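Local coordinates for endoglucanase A (PDB 3IK2), which probably hydrolyses internal beta-1,4-glucosidic bonds of cellulose and related beta-glucans, as a family 44 glycoside hydrolase, at residues Thr429-Thr434 against Asn439-Ile444. Residues are numbered along the deposited sequence; the frame is centred on the assembly and turned at random.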
ATOM      1  N   THR A 429     -14.594 -14.801  -1.271  1.00  9.50           N
ATOM      2  CA  THR A 429     -14.487 -15.583  -0.018  1.00  9.06           C
ATOM      3  C   THR A 429     -13.015 -15.812   0.338  1.00  9.17           C
ATOM      4  O   THR A 429     -12.226 -16.244  -0.504  1.00  9.25           O
ATOM      5  CB  THR A 429     -15.188 -16.986  -0.097  1.00  9.31           C
ATOM      6  OG1 THR A 429     -14.582 -17.778  -1.143  1.00  6.72           O
ATOM      7  CG2 THR A 429     -16.729 -16.846  -0.311  1.00  8.16           C
ATOM      8  N   TYR A 430     -12.671 -15.502   1.586  1.00  8.50           N
ATOM      9  CA  TYR A 430     -11.325 -15.707   2.127  1.00  8.71           C
ATOM     10  C   TYR A 430     -11.493 -16.449   3.436  1.00  8.12           C
ATOM     11  O   TYR A 430     -12.392 -16.148   4.197  1.00  7.97           O
ATOM     12  CB  TYR A 430     -10.564 -14.343   2.304  1.00  7.76           C
ATOM     13  CG  TYR A 430     -10.496 -13.556   0.986  1.00  8.22           C
ATOM     14  CD1 TYR A 430      -9.574 -13.893   0.002  1.00  7.55           C
ATOM     15  CD2 TYR A 430     -11.407 -12.519   0.704  1.00  8.08           C
ATOM     16  CE1 TYR A 430      -9.539 -13.220  -1.221  1.00  5.26           C
ATOM     17  CE2 TYR A 430     -11.362 -11.830  -0.496  1.00  6.27           C
ATOM     18  CZ  TYR A 430     -10.435 -12.194  -1.456  1.00  6.38           C
ATOM     19  OH  TYR A 430     -10.377 -11.529  -2.659  1.00  5.86           O
ATOM     20  N   ALA A 431     -10.653 -17.441   3.674  1.00  9.24           N
ATOM     21  CA  ALA A 431     -10.627 -18.141   4.966  1.00  9.89           C
ATOM     22  C   ALA A 431      -9.236 -18.094   5.542  1.00 10.58           C
ATOM     23  O   ALA A 431      -8.243 -18.159   4.794  1.00 11.65           O
ATOM     24  CB  ALA A 431     -11.101 -19.596   4.809  1.00 10.15           C
ATOM     25  N   SER A 432      -9.149 -17.970   6.859  1.00 11.03           N
ATOM     26  CA  SER A 432      -7.860 -17.990   7.532  1.00 11.16           C
ATOM     27  C   SER A 432      -7.887 -18.783   8.841  1.00 11.72           C
ATOM     28  O   SER A 432      -8.928 -18.904   9.525  1.00 11.47           O
ATOM     29  CB  SER A 432      -7.351 -16.568   7.818  1.00 10.82           C
ATOM     30  OG  SER A 432      -8.205 -15.922   8.736  1.00  9.98           O
ATOM     31  N   VAL A 433      -6.719 -19.295   9.201  1.00 11.40           N
ATOM     32  CA  VAL A 433      -6.561 -19.936  10.499  1.00 12.63           C
ATOM     33  C   VAL A 433      -5.561 -19.065  11.284  1.00 12.74           C
ATOM     34  O   VAL A 433      -4.917 -18.208  10.709  1.00 12.05           O
ATOM     35  CB  VAL A 433      -6.214 -21.463  10.313  1.00 12.11           C
ATOM     36  CG1 VAL A 433      -5.407 -21.979  11.419  1.00 15.52           C
ATOM     37  CG2 VAL A 433      -7.504 -22.302  10.156  1.00 11.46           C
ATOM     38  N   THR A 434      -5.482 -19.243  12.597  1.00 14.26           N
ATOM     39  CA  THR A 434      -4.586 -18.467  13.446  1.00 15.86           C
ATOM     40  C   THR A 434      -3.544 -19.454  13.996  1.00 17.13           C
ATOM     41  O   THR A 434      -3.902 -20.440  14.660  1.00 16.94           O
ATOM     42  CB  THR A 434      -5.388 -17.741  14.566  1.00 16.26           C
ATOM     43  OG1 THR A 434      -6.402 -16.908  13.969  1.00 15.63           O
ATOM     44  CG2 THR A 434      -4.482 -16.890  15.462  1.00 16.66           C
ATOM     45  N   ASN A 439      -8.590 -23.222  18.006  1.00 22.99           N
ATOM     46  CA  ASN A 439     -10.019 -23.139  18.292  1.00 22.53           C
ATOM     47  C   ASN A 439     -10.851 -22.449  17.194  1.00 22.16           C
ATOM     48  O   ASN A 439     -12.044 -22.732  17.073  1.00 20.83           O
ATOM     49  CB  ASN A 439     -10.298 -22.503  19.672  1.00 22.81           C
ATOM     50  CG  ASN A 439     -11.773 -22.671  20.136  1.00 22.43           C
ATOM     51  OD1 ASN A 439     -12.307 -23.787  20.239  1.00 22.23           O
ATOM     52  ND2 ASN A 439     -12.410 -21.556  20.452  1.00 23.81           N
ATOM     53  N   LYS A 440     -10.217 -21.595  16.377  1.00 21.52           N
ATOM     54  CA  LYS A 440     -10.986 -20.742  15.458  1.00 21.03           C
ATOM     55  C   LYS A 440     -10.573 -20.601  13.977  1.00 20.24           C
ATOM     56  O   LYS A 440      -9.399 -20.594  13.621  1.00 21.08           O
ATOM     57  CB  LYS A 440     -11.173 -19.360  16.067  1.00 21.56           C
ATOM     58  CG  LYS A 440     -10.100 -18.397  15.764  1.00 20.96           C
ATOM     59  CD  LYS A 440     -10.642 -17.064  16.130  1.00 22.72           C
ATOM     60  CE  LYS A 440      -9.514 -16.138  16.373  1.00 22.60           C
ATOM     61  NZ  LYS A 440     -10.068 -14.800  16.426  1.00 25.84           N
ATOM     62  N   MET A 441     -11.586 -20.435  13.144  1.00 18.60           N
ATOM     63  CA  MET A 441     -11.414 -20.111  11.749  1.00 17.77           C
ATOM     64  C   MET A 441     -12.175 -18.832  11.420  1.00 15.51           C
ATOM     65  O   MET A 441     -13.288 -18.629  11.900  1.00 15.56           O
ATOM     66  CB  MET A 441     -11.891 -21.259  10.848  1.00 18.04           C
ATOM     67  CG  MET A 441     -11.951 -20.810   9.399  1.00 18.86           C
ATOM     68  SD  MET A 441     -12.407 -22.005   8.197  1.00 21.06           S
ATOM     69  CE  MET A 441     -13.704 -22.927   8.980  1.00 25.46           C
ATOM     70  N   ASP A 442     -11.558 -17.980  10.599  1.00 13.23           N
ATOM     71  CA  ASP A 442     -12.116 -16.681  10.234  1.00 11.94           C
ATOM     72  C   ASP A 442     -12.394 -16.696   8.759  1.00 11.58           C
ATOM     73  O   ASP A 442     -11.563 -17.168   7.982  1.00 10.56           O
ATOM     74  CB  ASP A 442     -11.159 -15.541  10.572  1.00 12.02           C
ATOM     75  CG  ASP A 442     -11.104 -15.262  12.057  1.00 12.68           C
ATOM     76  OD1 ASP A 442     -11.978 -14.547  12.585  1.00 11.02           O
ATOM     77  OD2 ASP A 442     -10.175 -15.782  12.694  1.00 17.80           O
ATOM     78  N   ILE A 443     -13.585 -16.231   8.381  1.00 10.49           N
ATOM     79  CA  ILE A 443     -13.981 -16.251   6.985  1.00 10.19           C
ATOM     80  C   ILE A 443     -14.504 -14.868   6.623  1.00  9.91           C
ATOM     81  O   ILE A 443     -15.323 -14.303   7.347  1.00  9.99           O
ATOM     82  CB  ILE A 443     -15.038 -17.341   6.690  1.00 10.07           C
ATOM     83  CG1 ILE A 443     -14.585 -18.702   7.225  1.00 10.32           C
ATOM     84  CG2 ILE A 443     -15.277 -17.466   5.200  1.00 10.83           C
ATOM     85  CD1 ILE A 443     -15.717 -19.728   7.349  1.00  9.18           C
ATOM     86  N   ILE A 444     -14.004 -14.320   5.521  1.00  9.86           N
ATOM     87  CA  ILE A 444     -14.607 -13.126   4.915  1.00  9.93           C
ATOM     88  C   ILE A 444     -15.439 -13.557   3.729  1.00 11.30           C
ATOM     89  O   ILE A 444     -14.959 -14.277   2.835  1.00 11.84           O
ATOM     90  CB  ILE A 444     -13.542 -12.080   4.444  1.00  9.58           C
ATOM     91  CG1 ILE A 444     -12.622 -11.690   5.590  1.00  7.41           C
ATOM     92  CG2 ILE A 444     -14.218 -10.806   3.832  1.00  8.81           C
ATOM     93  CD1 ILE A 444     -13.313 -10.919   6.712  1.00  5.35           C
TER
HETATM   94  O   HOH W   1      -8.546 -17.657  12.417  1.00 13.01           O
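Tyr430 with Ile444 and Ser432 with Asp442 are two hydrogen-bonded pairs of the antiparallel beta hairpin formed by strands 427-433 and 440-447. Tyr430 N donates to Ile444 O at 2.9 Å, and Ile444 N returns a bond to Tyr430 O at 2.8 Å. At the next hydrogen-bonded pair toward the turn, Ser432 N meets Asp442 O at 2.8 Å, and Asp442 N gives Ser432 O an almost straight bond, with an N-H...O angle of 176°. Between these pairs lies the non-hydrogen-bonded pair Ala431-Ile443, where Ala431 CB rests 4.3 Å from Ile443 CG1. Together with Met441, whose bent thioether end also borders Ala431 CB, they form an apolar face against Ile7 of strand 2-15. The hairpin lies within the mixed beta-sheet domain that accompanies the TIM-like barrel, with strand 415-421 flanking one arm and strand 503-510 the other. Its other face is more polar. Tyr430 presents its ring edge to Ile444 CB, and its hydroxyl reaches Asp369. Asp442 CB lies 3.5 Å from Ser432 OG. With CG anti to the carbonyl carbon (chi1 -74°), the Asp442 carboxylate is turned toward the turn end of the hairpin; its OD1 is hydrogen-bonded to His506. A water is hydrogen-bonded to OD2 and to Thr434 OG1, 2.8 Å from the water oxygen, with Ser432 O a further partner, bridging the two strands. The extended Lys440 chain passes Thr434 OG1 with its CE and brings NZ within 3.9 Å of Asp442 OD2, a long salt bridge.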